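Local coordinates for protein Fe-S binding reductase, putative (Thermus thermophilus, PDB 2D4P) that is of unknown function but has the fold of the GNAT acetyltransferase superfamily and may therefore transfer acyl groups, at residues 81-86 against 93-98; 66-71 against 104-109; 48-53 against 77-82. All blocks are in the same frame, centred on the assembly; numbering follows the deposited sequence.

Contact 1 of 3, residues 81-86 against 93-98; sequences RAVVKS and YEVALH
V83 and V84 of helix 73-89 meet V95 of strand 94-97 in a small apolar contact between the helix and the returning strand of a beta-alpha-beta unit. That unit runs from strand 61-70 through the helix to the parallel edge strand 94-97, the connection found in GNAT acetyltransferases. The backbones come nearest at V84 and V95, whose CA atoms are 6.8 Å apart, and all the touching is done by methyl groups. V95 sends its CB toward the helix and divides its two branches between consecutive helical residues: CG1 meets V83 CG1 at 4.1 Å, and CG2 meets V84 CG2 at 4.2 Å. In V95 the first branch stands anti to the backbone N (chi1 178°), leaving the second beside that N. The fork is thus spread over the helix surface and does not press on a single neighbour. V83 faces the strand with its CB and is buried, whereas the CB of V84 points to one side of the strand and the residue stays partly accessible. One turn on, S86 folds its hydroxyl back onto the helix, where OG donates to V83 O at 2.7 Å, 22° from the carbonyl plane, while also being hydrogen-bonded to H36. Beyond the three valines, F115, from a loop, touches both V84 and V95. V83 also touches V63 of strand 61-70 and F38 of strand 38-42, while A96 pairs through its backbone with V63 and V65, tying strand 94-97 to the sheet beneath the helix.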
ATOM      1  N   ARG A  81      -2.673  -2.178   8.291  1.00 20.86           N
ATOM      2  CA  ARG A  81      -2.940  -3.361   9.099  1.00 20.74           C
ATOM      3  C   ARG A  81      -3.221  -4.560   8.200  1.00 20.85           C
ATOM      4  O   ARG A  81      -2.786  -5.702   8.476  1.00 19.94           O
ATOM      5  CB  ARG A  81      -4.132  -3.112  10.044  1.00 21.23           C
ATOM      6  CG  ARG A  81      -3.770  -2.306  11.280  1.00 25.35           C
ATOM      7  CD  ARG A  81      -4.781  -2.390  12.417  1.00 28.91           C
ATOM      8  NE  ARG A  81      -6.145  -2.239  11.935  1.00 30.47           N
ATOM      9  CZ  ARG A  81      -6.791  -1.079  11.808  1.00 31.91           C
ATOM     10  NH1 ARG A  81      -6.209   0.070  12.154  1.00 31.85           N
ATOM     11  NH2 ARG A  81      -8.048  -1.081  11.337  1.00 32.46           N
ATOM     12  N   ALA A  82      -3.951  -4.325   7.114  1.00 20.54           N
ATOM     13  CA  ALA A  82      -4.315  -5.418   6.221  1.00 20.62           C
ATOM     14  C   ALA A  82      -3.045  -5.917   5.519  1.00 20.02           C
ATOM     15  O   ALA A  82      -2.821  -7.113   5.377  1.00 18.99           O
ATOM     16  CB  ALA A  82      -5.362  -4.955   5.204  1.00 19.79           C
ATOM     17  N   VAL A  83      -2.197  -4.986   5.102  1.00 20.96           N
ATOM     18  CA  VAL A  83      -0.933  -5.374   4.484  1.00 20.18           C
ATOM     19  C   VAL A  83      -0.064  -6.180   5.470  1.00 19.72           C
ATOM     20  O   VAL A  83       0.464  -7.241   5.109  1.00 19.71           O
ATOM     21  CB  VAL A  83      -0.152  -4.171   3.929  1.00 20.61           C
ATOM     22  CG1 VAL A  83       1.227  -4.622   3.480  1.00 19.18           C
ATOM     23  CG2 VAL A  83      -0.938  -3.484   2.764  1.00 22.02           C
ATOM     24  N   VAL A  84       0.070  -5.689   6.694  1.00 19.57           N
ATOM     25  CA  VAL A  84       0.885  -6.336   7.731  1.00 20.02           C
ATOM     26  C   VAL A  84       0.344  -7.730   7.999  1.00 19.97           C
ATOM     27  O   VAL A  84       1.113  -8.685   8.070  1.00 19.73           O
ATOM     28  CB  VAL A  84       1.007  -5.464   9.017  1.00 19.16           C
ATOM     29  CG1 VAL A  84       1.564  -6.262  10.189  1.00 20.52           C
ATOM     30  CG2 VAL A  84       1.889  -4.283   8.738  1.00 21.09           C
ATOM     31  N   LYS A  85      -0.961  -7.860   8.202  1.00 20.58           N
ATOM     32  CA  LYS A  85      -1.550  -9.186   8.409  1.00 20.76           C
ATOM     33  C   LYS A  85      -1.200 -10.156   7.257  1.00 20.61           C
ATOM     34  O   LYS A  85      -0.806 -11.300   7.501  1.00 20.55           O
ATOM     35  CB  LYS A  85      -3.060  -9.101   8.543  1.00 21.54           C
ATOM     36  CG  LYS A  85      -3.690 -10.445   8.840  1.00 23.82           C
ATOM     37  CD  LYS A  85      -5.175 -10.315   8.962  1.00 29.26           C
ATOM     38  CE  LYS A  85      -5.798 -11.640   9.374  1.00 31.88           C
ATOM     39  NZ  LYS A  85      -5.471 -12.727   8.427  1.00 34.30           N
ATOM     40  N   SER A  86      -1.327  -9.690   6.021  1.00 19.93           N
ATOM     41  CA  SER A  86      -1.028 -10.518   4.854  1.00 19.65           C
ATOM     42  C   SER A  86       0.471 -10.925   4.821  1.00 19.69           C
ATOM     43  O   SER A  86       0.845 -12.004   4.368  1.00 20.32           O
ATOM     44  CB  SER A  86      -1.448  -9.817   3.576  1.00 19.95           C
ATOM     45  OG  SER A  86      -0.552  -8.781   3.176  1.00 19.74           O
ATOM     46  N   TYR A  93       9.287 -11.274   6.555  1.00 19.84           N
ATOM     47  CA  TYR A  93      10.120 -10.730   7.629  1.00 19.39           C
ATOM     48  C   TYR A  93       9.836  -9.278   7.964  1.00 19.90           C
ATOM     49  O   TYR A  93       9.857  -8.919   9.145  1.00 18.63           O
ATOM     50  CB  TYR A  93      11.583 -10.895   7.238  1.00 19.92           C
ATOM     51  CG  TYR A  93      12.531 -10.435   8.326  1.00 21.53           C
ATOM     52  CD1 TYR A  93      12.839 -11.265   9.395  1.00 23.73           C
ATOM     53  CD2 TYR A  93      13.082  -9.160   8.291  1.00 21.12           C
ATOM     54  CE1 TYR A  93      13.700 -10.838  10.401  1.00 25.10           C
ATOM     55  CE2 TYR A  93      13.963  -8.729   9.276  1.00 23.24           C
ATOM     56  CZ  TYR A  93      14.250  -9.560  10.342  1.00 26.02           C
ATOM     57  OH  TYR A  93      15.127  -9.141  11.347  1.00 28.40           O
ATOM     58  N   GLU A  94       9.599  -8.442   6.965  1.00 19.98           N
ATOM     59  CA  GLU A  94       9.314  -7.029   7.204  1.00 21.00           C
ATOM     60  C   GLU A  94       8.472  -6.427   6.123  1.00 20.84           C
ATOM     61  O   GLU A  94       8.360  -6.973   5.035  1.00 19.70           O
ATOM     62  CB  GLU A  94      10.587  -6.229   7.348  1.00 22.07           C
ATOM     63  CG  GLU A  94      11.482  -6.162   6.124  1.00 26.12           C
ATOM     64  CD  GLU A  94      12.707  -5.294   6.381  1.00 32.07           C
ATOM     65  OE1 GLU A  94      13.355  -5.492   7.418  1.00 31.07           O
ATOM     66  OE2 GLU A  94      12.986  -4.368   5.578  1.00 37.49           O
ATOM     67  N   VAL A  95       7.880  -5.284   6.444  1.00 19.94           N
ATOM     68  CA  VAL A  95       7.098  -4.511   5.512  1.00 20.53           C
ATOM     69  C   VAL A  95       7.754  -3.130   5.435  1.00 20.90           C
ATOM     70  O   VAL A  95       8.122  -2.535   6.454  1.00 20.75           O
ATOM     71  CB  VAL A  95       5.638  -4.362   5.984  1.00 20.21           C
ATOM     72  CG1 VAL A  95       4.833  -3.509   5.048  1.00 19.57           C
ATOM     73  CG2 VAL A  95       4.955  -5.768   6.227  1.00 20.87           C
ATOM     74  N   ALA A  96       7.908  -2.635   4.227  1.00 21.14           N
ATOM     75  CA  ALA A  96       8.580  -1.358   3.982  1.00 21.87           C
ATOM     76  C   ALA A  96       7.788  -0.490   3.032  1.00 22.52           C
ATOM     77  O   ALA A  96       7.023  -0.993   2.194  1.00 21.40           O
ATOM     78  CB  ALA A  96      10.000  -1.603   3.402  1.00 21.93           C
ATOM     79  N   LEU A  97       8.004   0.825   3.142  1.00 23.07           N
ATOM     80  CA  LEU A  97       7.288   1.804   2.336  1.00 24.03           C
ATOM     81  C   LEU A  97       8.234   2.993   2.145  1.00 24.05           C
ATOM     82  O   LEU A  97       8.963   3.360   3.068  1.00 23.40           O
ATOM     83  CB  LEU A  97       6.035   2.238   3.115  1.00 25.09           C
ATOM     84  CG  LEU A  97       4.988   3.165   2.522  1.00 30.29           C
ATOM     85  CD1 LEU A  97       3.638   2.848   3.093  1.00 28.90           C
ATOM     86  CD2 LEU A  97       5.351   4.601   2.814  1.00 33.38           C
ATOM     87  N   HIS A  98       8.218   3.594   0.957  1.00 24.58           N
ATOM     88  CA  HIS A  98       8.945   4.847   0.707  1.00 26.78           C
ATOM     89  C   HIS A  98       7.984   6.038   0.921  1.00 28.07           C
ATOM     90  O   HIS A  98       7.054   6.256   0.146  1.00 31.11           O
ATOM     91  CB  HIS A  98       9.566   4.850  -0.701  1.00 27.07           C
ATOM     92  CG  HIS A  98      10.480   3.686  -0.971  1.00 29.21           C
ATOM     93  ND1 HIS A  98      10.743   3.229  -2.247  1.00 34.56           N
ATOM     94  CD2 HIS A  98      11.230   2.919  -0.141  1.00 32.90           C
ATOM     95  CE1 HIS A  98      11.579   2.203  -2.186  1.00 35.90           C
ATOM     96  NE2 HIS A  98      11.891   1.992  -0.922  1.00 34.65           N
TER

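Contact 2 of 3, residues 66-71 against 104-109; sequences TRIEGR and KELEEA
The carboxylate of E105 comes up to the carbonyl of R71, just past the end of strand 61-70, its OE1 standing 3.9 Å from R71 C. The fold is GNAT-like: strand 61-70 is an interior strand, between 45-56 and 94-97, with a classic beta bulge where T66 and R67 both lie opposite L51, and helix 104-112 packs near its C-terminal end, from I68 onward. A water that donates to R71 O at 2.7 Å also donates to E105 OE2, the latter at a doubtfully short distance, and so links the helix to the loop that follows the strand. The second flat group, the guanidinium of R67, takes E69 at its edge: NE donates at 2.8 Å to E69 OE2, which receives the N-H through its anti lone pair and lies 1° out of the guanidinium plane. This salt bridge runs along the strand, on the side turned from the helix. The guanidinium of R71 is directed elsewhere, to E45 of the adjacent strand. Deeper in, the interface turns apolar, with L97 lying against both I68 and L106. L106 has its CG anti to the backbone N (chi1 178°), and its CD1 and CD2 straddle the branch methyl of I68, each 3.8 Å from I68 CG2.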
ATOM      1  N   THR A  66       4.238  -0.303  -2.558  1.00 23.24           N
ATOM      2  CA  THR A  66       4.568   0.479  -3.701  1.00 24.68           C
ATOM      3  C   THR A  66       3.802   1.771  -3.725  1.00 23.79           C
ATOM      4  O   THR A  66       4.313   2.827  -4.139  1.00 24.47           O
ATOM      5  CB  THR A  66       4.243  -0.435  -4.960  1.00 25.07           C
ATOM      6  OG1 THR A  66       4.990  -1.671  -4.807  1.00 32.10           O
ATOM      7  CG2 THR A  66       4.728   0.187  -6.150  1.00 29.95           C
ATOM      8  N   ARG A  67       2.540   1.695  -3.303  1.00 21.90           N
ATOM      9  CA  ARG A  67       1.670   2.836  -3.274  1.00 22.05           C
ATOM     10  C   ARG A  67       0.594   2.693  -2.224  1.00 21.91           C
ATOM     11  O   ARG A  67      -0.021   1.634  -2.114  1.00 20.97           O
ATOM     12  CB  ARG A  67       0.992   3.026  -4.636  1.00 22.19           C
ATOM     13  CG  ARG A  67       0.233   4.314  -4.706  1.00 24.04           C
ATOM     14  CD  ARG A  67      -0.151   4.679  -6.090  1.00 25.41           C
ATOM     15  NE  ARG A  67      -0.856   5.956  -6.111  1.00 25.06           N
ATOM     16  CZ  ARG A  67      -1.479   6.400  -7.182  1.00 23.76           C
ATOM     17  NH1 ARG A  67      -1.479   5.658  -8.286  1.00 24.30           N
ATOM     18  NH2 ARG A  67      -2.131   7.561  -7.137  1.00 22.57           N
ATOM     19  N   ILE A  68       0.322   3.784  -1.523  1.00 22.24           N
ATOM     20  CA  ILE A  68      -0.821   3.808  -0.612  1.00 21.64           C
ATOM     21  C   ILE A  68      -1.502   5.166  -0.754  1.00 21.97           C
ATOM     22  O   ILE A  68      -0.839   6.207  -0.848  1.00 22.58           O
ATOM     23  CB  ILE A  68      -0.412   3.467   0.843  1.00 21.31           C
ATOM     24  CG1 ILE A  68      -1.675   3.291   1.701  1.00 23.48           C
ATOM     25  CG2 ILE A  68       0.513   4.520   1.467  1.00 22.21           C
ATOM     26  CD1 ILE A  68      -1.378   2.800   3.145  1.00 24.38           C
ATOM     27  N   GLU A  69      -2.822   5.126  -0.830  1.00 21.28           N
ATOM     28  CA  GLU A  69      -3.649   6.299  -0.909  1.00 21.62           C
ATOM     29  C   GLU A  69      -4.764   6.149   0.098  1.00 21.87           C
ATOM     30  O   GLU A  69      -5.258   5.037   0.316  1.00 20.23           O
ATOM     31  CB  GLU A  69      -4.217   6.486  -2.320  1.00 21.52           C
ATOM     32  CG  GLU A  69      -3.177   6.587  -3.432  1.00 23.49           C
ATOM     33  CD  GLU A  69      -2.252   7.802  -3.331  1.00 27.23           C
ATOM     34  OE1 GLU A  69      -2.555   8.758  -2.605  1.00 26.50           O
ATOM     35  OE2 GLU A  69      -1.209   7.792  -4.015  1.00 29.44           O
ATOM     36  N   GLY A  70      -5.173   7.259   0.698  1.00 21.52           N
ATOM     37  CA  GLY A  70      -6.260   7.220   1.660  1.00 22.68           C
ATOM     38  C   GLY A  70      -6.802   8.580   2.060  1.00 23.74           C
ATOM     39  O   GLY A  70      -6.061   9.552   2.160  1.00 24.68           O
ATOM     40  N   ARG A  71      -8.106   8.613   2.305  1.00 24.01           N
ATOM     41  CA  ARG A  71      -8.833   9.847   2.566  1.00 24.21           C
ATOM     42  C   ARG A  71      -8.847  10.252   4.034  1.00 23.44           C
ATOM     43  O   ARG A  71      -9.332  11.355   4.386  1.00 21.60           O
ATOM     44  CB  ARG A  71     -10.247   9.680   2.068  1.00 25.46           C
ATOM     45  CG  ARG A  71     -10.354   9.792   0.574  1.00 28.70           C
ATOM     46  CD  ARG A  71     -11.659  10.435   0.139  1.00 36.74           C
ATOM     47  NE  ARG A  71     -12.330   9.615  -0.855  1.00 42.04           N
ATOM     48  CZ  ARG A  71     -13.619   9.698  -1.163  1.00 44.93           C
ATOM     49  NH1 ARG A  71     -14.407  10.595  -0.562  1.00 46.71           N
ATOM     50  NH2 ARG A  71     -14.109   8.880  -2.093  1.00 45.98           N
ATOM     51  N   LYS A 104       1.321  14.002   6.071  1.00 24.01           N
ATOM     52  CA  LYS A 104       1.230  13.916   7.527  1.00 24.60           C
ATOM     53  C   LYS A 104       0.254  12.853   8.009  1.00 24.31           C
ATOM     54  O   LYS A 104       0.465  12.271   9.069  1.00 24.40           O
ATOM     55  CB  LYS A 104       0.846  15.269   8.128  1.00 25.39           C
ATOM     56  CG  LYS A 104       1.829  16.405   7.853  1.00 29.30           C
ATOM     57  CD  LYS A 104       3.295  15.975   7.824  1.00 33.38           C
ATOM     58  CE  LYS A 104       4.220  17.191   7.928  1.00 36.34           C
ATOM     59  NZ  LYS A 104       5.610  16.923   7.442  1.00 39.19           N
ATOM     60  N   GLU A 105      -0.816  12.621   7.249  1.00 24.13           N
ATOM     61  CA  GLU A 105      -1.795  11.609   7.600  1.00 23.74           C
ATOM     62  C   GLU A 105      -1.156  10.221   7.536  1.00 22.96           C
ATOM     63  O   GLU A 105      -1.336   9.408   8.452  1.00 22.61           O
ATOM     64  CB  GLU A 105      -3.031  11.664   6.700  1.00 23.92           C
ATOM     65  CG  GLU A 105      -3.936  12.865   6.983  1.00 26.32           C
ATOM     66  CD  GLU A 105      -5.360  12.701   6.450  1.00 29.46           C
ATOM     67  OE1 GLU A 105      -5.709  11.638   5.873  1.00 31.65           O
ATOM     68  OE2 GLU A 105      -6.147  13.655   6.642  1.00 32.09           O
ATOM     69  N   LEU A 106      -0.393   9.982   6.476  1.00 22.45           N
ATOM     70  CA  LEU A 106       0.314   8.710   6.334  1.00 22.65           C
ATOM     71  C   LEU A 106       1.380   8.525   7.423  1.00 23.23           C
ATOM     72  O   LEU A 106       1.519   7.440   8.012  1.00 22.75           O
ATOM     73  CB  LEU A 106       0.915   8.590   4.943  1.00 22.67           C
ATOM     74  CG  LEU A 106       1.722   7.311   4.663  1.00 22.84           C
ATOM     75  CD1 LEU A 106       0.860   6.098   4.879  1.00 22.54           C
ATOM     76  CD2 LEU A 106       2.256   7.328   3.255  1.00 23.12           C
ATOM     77  N   GLU A 107       2.091   9.588   7.729  1.00 23.42           N
ATOM     78  CA  GLU A 107       3.096   9.542   8.785  1.00 25.25           C
ATOM     79  C   GLU A 107       2.450   9.169  10.115  1.00 24.60           C
ATOM     80  O   GLU A 107       2.946   8.321  10.858  1.00 24.61           O
ATOM     81  CB  GLU A 107       3.768  10.907   8.887  1.00 25.82           C
ATOM     82  CG  GLU A 107       5.117  10.929   9.586  1.00 31.51           C
ATOM     83  CD  GLU A 107       5.861  12.232   9.307  1.00 35.00           C
ATOM     84  OE1 GLU A 107       5.397  13.278   9.799  1.00 38.01           O
ATOM     85  OE2 GLU A 107       6.868  12.194   8.539  1.00 40.69           O
ATOM     86  N   GLU A 108       1.307   9.792  10.397  1.00 23.71           N
ATOM     87  CA  GLU A 108       0.549   9.471  11.585  1.00 23.54           C
ATOM     88  C   GLU A 108       0.113   8.001  11.600  1.00 22.92           C
ATOM     89  O   GLU A 108       0.231   7.338  12.613  1.00 22.77           O
ATOM     90  CB  GLU A 108      -0.688  10.371  11.723  1.00 23.97           C
ATOM     91  CG  GLU A 108      -1.577   9.974  12.907  1.00 26.02           C
ATOM     92  CD  GLU A 108      -2.701  10.964  13.190  1.00 30.68           C
ATOM     93  OE1 GLU A 108      -2.589  12.144  12.754  1.00 31.47           O
ATOM     94  OE2 GLU A 108      -3.675  10.540  13.857  1.00 30.59           O
ATOM     95  N   ALA A 109      -0.385   7.511  10.470  1.00 22.61           N
ATOM     96  CA  ALA A 109      -0.878   6.127  10.385  1.00 22.31           C
ATOM     97  C   ALA A 109       0.263   5.098  10.561  1.00 22.42           C
ATOM     98  O   ALA A 109       0.109   4.082  11.242  1.00 21.16           O
ATOM     99  CB  ALA A 109      -1.591   5.913   9.053  1.00 23.31           C
TER
HETATM  100  O   HOH W   1      -8.502  13.437   5.905  1.00 52.98           O

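Contact 3 of 3, residues 48-53 against 77-82; sequences GFALAQ and RGLLRA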
ATOM      1  N   GLY A  48      -9.621   4.312   0.193  1.00 20.32           N
ATOM      2  CA  GLY A  48      -8.189   4.192   0.040  1.00 20.73           C
ATOM      3  C   GLY A  48      -7.812   2.894  -0.626  1.00 20.74           C
ATOM      4  O   GLY A  48      -8.652   2.002  -0.817  1.00 20.13           O
ATOM      5  N   PHE A  49      -6.538   2.773  -0.958  1.00 20.42           N
ATOM      6  CA  PHE A  49      -6.023   1.494  -1.430  1.00 20.73           C
ATOM      7  C   PHE A  49      -4.539   1.391  -1.150  1.00 20.47           C
ATOM      8  O   PHE A  49      -3.859   2.398  -0.973  1.00 19.85           O
ATOM      9  CB  PHE A  49      -6.322   1.293  -2.934  1.00 20.38           C
ATOM     10  CG  PHE A  49      -5.571   2.240  -3.863  1.00 20.43           C
ATOM     11  CD1 PHE A  49      -4.273   1.976  -4.269  1.00 21.08           C
ATOM     12  CD2 PHE A  49      -6.210   3.351  -4.387  1.00 22.15           C
ATOM     13  CE1 PHE A  49      -3.611   2.839  -5.109  1.00 22.06           C
ATOM     14  CE2 PHE A  49      -5.545   4.221  -5.239  1.00 21.98           C
ATOM     15  CZ  PHE A  49      -4.254   3.952  -5.605  1.00 21.70           C
ATOM     16  N   ALA A  50      -4.044   0.158  -1.106  1.00 20.79           N
ATOM     17  CA  ALA A  50      -2.620  -0.109  -0.947  1.00 20.73           C
ATOM     18  C   ALA A  50      -2.207  -1.119  -2.008  1.00 20.80           C
ATOM     19  O   ALA A  50      -2.835  -2.162  -2.138  1.00 20.18           O
ATOM     20  CB  ALA A  50      -2.310  -0.650   0.438  1.00 21.33           C
ATOM     21  N   LEU A  51      -1.170  -0.774  -2.777  1.00 20.69           N
ATOM     22  CA  LEU A  51      -0.557  -1.680  -3.748  1.00 20.17           C
ATOM     23  C   LEU A  51       0.741  -2.138  -3.137  1.00 19.95           C
ATOM     24  O   LEU A  51       1.607  -1.331  -2.881  1.00 19.50           O
ATOM     25  CB  LEU A  51      -0.267  -0.955  -5.056  1.00 20.56           C
ATOM     26  CG  LEU A  51      -1.460  -0.238  -5.656  1.00 20.41           C
ATOM     27  CD1 LEU A  51      -1.031   0.310  -7.000  1.00 23.87           C
ATOM     28  CD2 LEU A  51      -2.712  -1.110  -5.768  1.00 22.08           C
ATOM     29  N   ALA A  52       0.823  -3.423  -2.855  1.00 20.44           N
ATOM     30  CA  ALA A  52       1.969  -4.015  -2.169  1.00 20.25           C
ATOM     31  C   ALA A  52       2.324  -5.372  -2.767  1.00 20.37           C
ATOM     32  O   ALA A  52       1.492  -6.048  -3.360  1.00 19.89           O
ATOM     33  CB  ALA A  52       1.726  -4.129  -0.675  1.00 20.20           C
ATOM     34  N   GLN A  53       3.584  -5.764  -2.601  1.00 19.81           N
ATOM     35  CA  GLN A  53       4.095  -6.985  -3.221  1.00 18.78           C
ATOM     36  C   GLN A  53       5.289  -7.525  -2.478  1.00 18.59           C
ATOM     37  O   GLN A  53       6.029  -6.778  -1.816  1.00 19.17           O
ATOM     38  CB  GLN A  53       4.484  -6.740  -4.702  1.00 19.03           C
ATOM     39  CG  GLN A  53       5.669  -5.799  -4.856  1.00 20.47           C
ATOM     40  CD  GLN A  53       5.931  -5.474  -6.331  1.00 20.61           C
ATOM     41  OE1 GLN A  53       6.275  -6.380  -7.103  1.00 21.26           O
ATOM     42  NE2 GLN A  53       5.719  -4.224  -6.716  1.00 19.76           N
ATOM     43  N   ARG A  77      -4.499   3.648   8.189  1.00 20.21           N
ATOM     44  CA  ARG A  77      -4.156   2.682   9.237  1.00 20.60           C
ATOM     45  C   ARG A  77      -4.678   1.284   8.934  1.00 20.51           C
ATOM     46  O   ARG A  77      -3.961   0.297   9.093  1.00 21.13           O
ATOM     47  CB  ARG A  77      -4.672   3.124  10.601  1.00 21.64           C
ATOM     48  CG  ARG A  77      -3.911   4.247  11.232  1.00 21.71           C
ATOM     49  CD  ARG A  77      -4.396   4.530  12.644  1.00 25.58           C
ATOM     50  NE  ARG A  77      -4.164   3.388  13.529  1.00 26.70           N
ATOM     51  CZ  ARG A  77      -4.557   3.336  14.797  1.00 30.83           C
ATOM     52  NH1 ARG A  77      -5.192   4.351  15.361  1.00 31.07           N
ATOM     53  NH2 ARG A  77      -4.313   2.257  15.517  1.00 32.17           N
ATOM     54  N   GLY A  78      -5.931   1.189   8.489  1.00 20.13           N
ATOM     55  CA  GLY A  78      -6.538  -0.099   8.235  1.00 20.14           C
ATOM     56  C   GLY A  78      -5.909  -0.794   7.049  1.00 20.65           C
ATOM     57  O   GLY A  78      -5.749  -2.018   7.050  1.00 19.84           O
ATOM     58  N   LEU A  79      -5.534  -0.013   6.031  1.00 20.63           N
ATOM     59  CA  LEU A  79      -4.803  -0.565   4.892  1.00 19.78           C
ATOM     60  C   LEU A  79      -3.437  -1.124   5.346  1.00 19.77           C
ATOM     61  O   LEU A  79      -3.032  -2.233   4.966  1.00 20.46           O
ATOM     62  CB  LEU A  79      -4.622   0.479   3.803  1.00 19.39           C
ATOM     63  CG  LEU A  79      -5.884   0.881   3.038  1.00 19.75           C
ATOM     64  CD1 LEU A  79      -5.694   2.158   2.310  1.00 19.14           C
ATOM     65  CD2 LEU A  79      -6.350  -0.235   2.111  1.00 22.25           C
ATOM     66  N   LEU A  80      -2.726  -0.371   6.176  1.00 20.13           N
ATOM     67  CA  LEU A  80      -1.448  -0.852   6.687  1.00 19.83           C
ATOM     68  C   LEU A  80      -1.627  -2.125   7.480  1.00 20.13           C
ATOM     69  O   LEU A  80      -0.848  -3.048   7.349  1.00 21.14           O
ATOM     70  CB  LEU A  80      -0.758   0.207   7.538  1.00 20.75           C
ATOM     71  CG  LEU A  80      -0.293   1.437   6.760  1.00 21.02           C
ATOM     72  CD1 LEU A  80       0.084   2.509   7.767  1.00 22.86           C
ATOM     73  CD2 LEU A  80       0.871   1.074   5.799  1.00 22.71           C
ATOM     74  N   ARG A  81      -2.673  -2.178   8.291  1.00 20.86           N
ATOM     75  CA  ARG A  81      -2.940  -3.361   9.099  1.00 20.74           C
ATOM     76  C   ARG A  81      -3.221  -4.560   8.200  1.00 20.85           C
ATOM     77  O   ARG A  81      -2.786  -5.702   8.476  1.00 19.94           O
ATOM     78  CB  ARG A  81      -4.132  -3.112  10.044  1.00 21.23           C
ATOM     79  CG  ARG A  81      -3.770  -2.306  11.280  1.00 25.35           C
ATOM     80  CD  ARG A  81      -4.781  -2.390  12.417  1.00 28.91           C
ATOM     81  NE  ARG A  81      -6.145  -2.239  11.935  1.00 30.47           N
ATOM     82  CZ  ARG A  81      -6.791  -1.079  11.808  1.00 31.91           C
ATOM     83  NH1 ARG A  81      -6.209   0.070  12.154  1.00 31.85           N
ATOM     84  NH2 ARG A  81      -8.048  -1.081  11.337  1.00 32.46           N
ATOM     85  N   ALA A  82      -3.951  -4.325   7.114  1.00 20.54           N
ATOM     86  CA  ALA A  82      -4.315  -5.418   6.221  1.00 20.62           C
ATOM     87  C   ALA A  82      -3.045  -5.917   5.519  1.00 20.02           C
ATOM     88  O   ALA A  82      -2.821  -7.113   5.377  1.00 18.99           O
ATOM     89  CB  ALA A  82      -5.362  -4.955   5.204  1.00 19.79           C
TER
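L79 carries this contact, laying both branches of its side chain on the backbone of strand 45-56. Its CD1 sits 3.4 Å from F49 N and 3.7 Å from G48 C, over the peptide that joins the two residues, while CD2 reaches the next link, 4.0 Å from A50 N. The leucine turns its CG away from its own carbonyl carbon (chi1 -70°), which carries the branched end down onto G48 and F49. G48 has no side chain, so the methyl can settle directly on the main chain. A50 adds the side-chain part of the contact: its CB points toward the helix and meets L79 CB at 4.2 Å. The same two residues have the closest CA atoms, 6.3 Å apart. The small size of G48 and A50 is consistent with the near approach of the segment axes, 8.3 Å. They run in roughly the same direction, crossing at -31°. The contact lies between the sheet and the helix of a GNAT-like fold, with helix 73-89, the connection of the beta-alpha-beta unit, lying across one face of the mixed sheet. On the other face F49 packs against L17 and V23, L51 against F31 of helix 25-34. F49 N, beneath the leucine methyl, pairs with E69 of the adjacent strand, and A50 pairs with F38 on the opposite side. On the side of the helix away from the strand R77 and R81 both form salt bridges with E113, and G78 CA lies 3.5 Å above one face of the R81 guanidinium, offset toward its rim.

Contacts 1 and 3 use successive turns of helix 73-89 and share R81 and A82; their centres are about 8 Å apart. V83 joins them, its CG2 lying 3.9 Å from A50 CB. Contact 2 sits about 9 Å, centre to centre, from contact 3 and about 13 Å from contact 1. It meets contact 3 across the sheet, where R67 O is 2.7 Å from L51 N, a probable hydrogen bond. Contact 1 reaches it through L97, whose CD1 is 3.9 Å from I68 CG2. Contacts 1 and 2 involve strands 94-97 and 61-70 respectively; in GNAT relatives acetyl-CoA binds where the corresponding strands splay apart, so a similar site here is plausible.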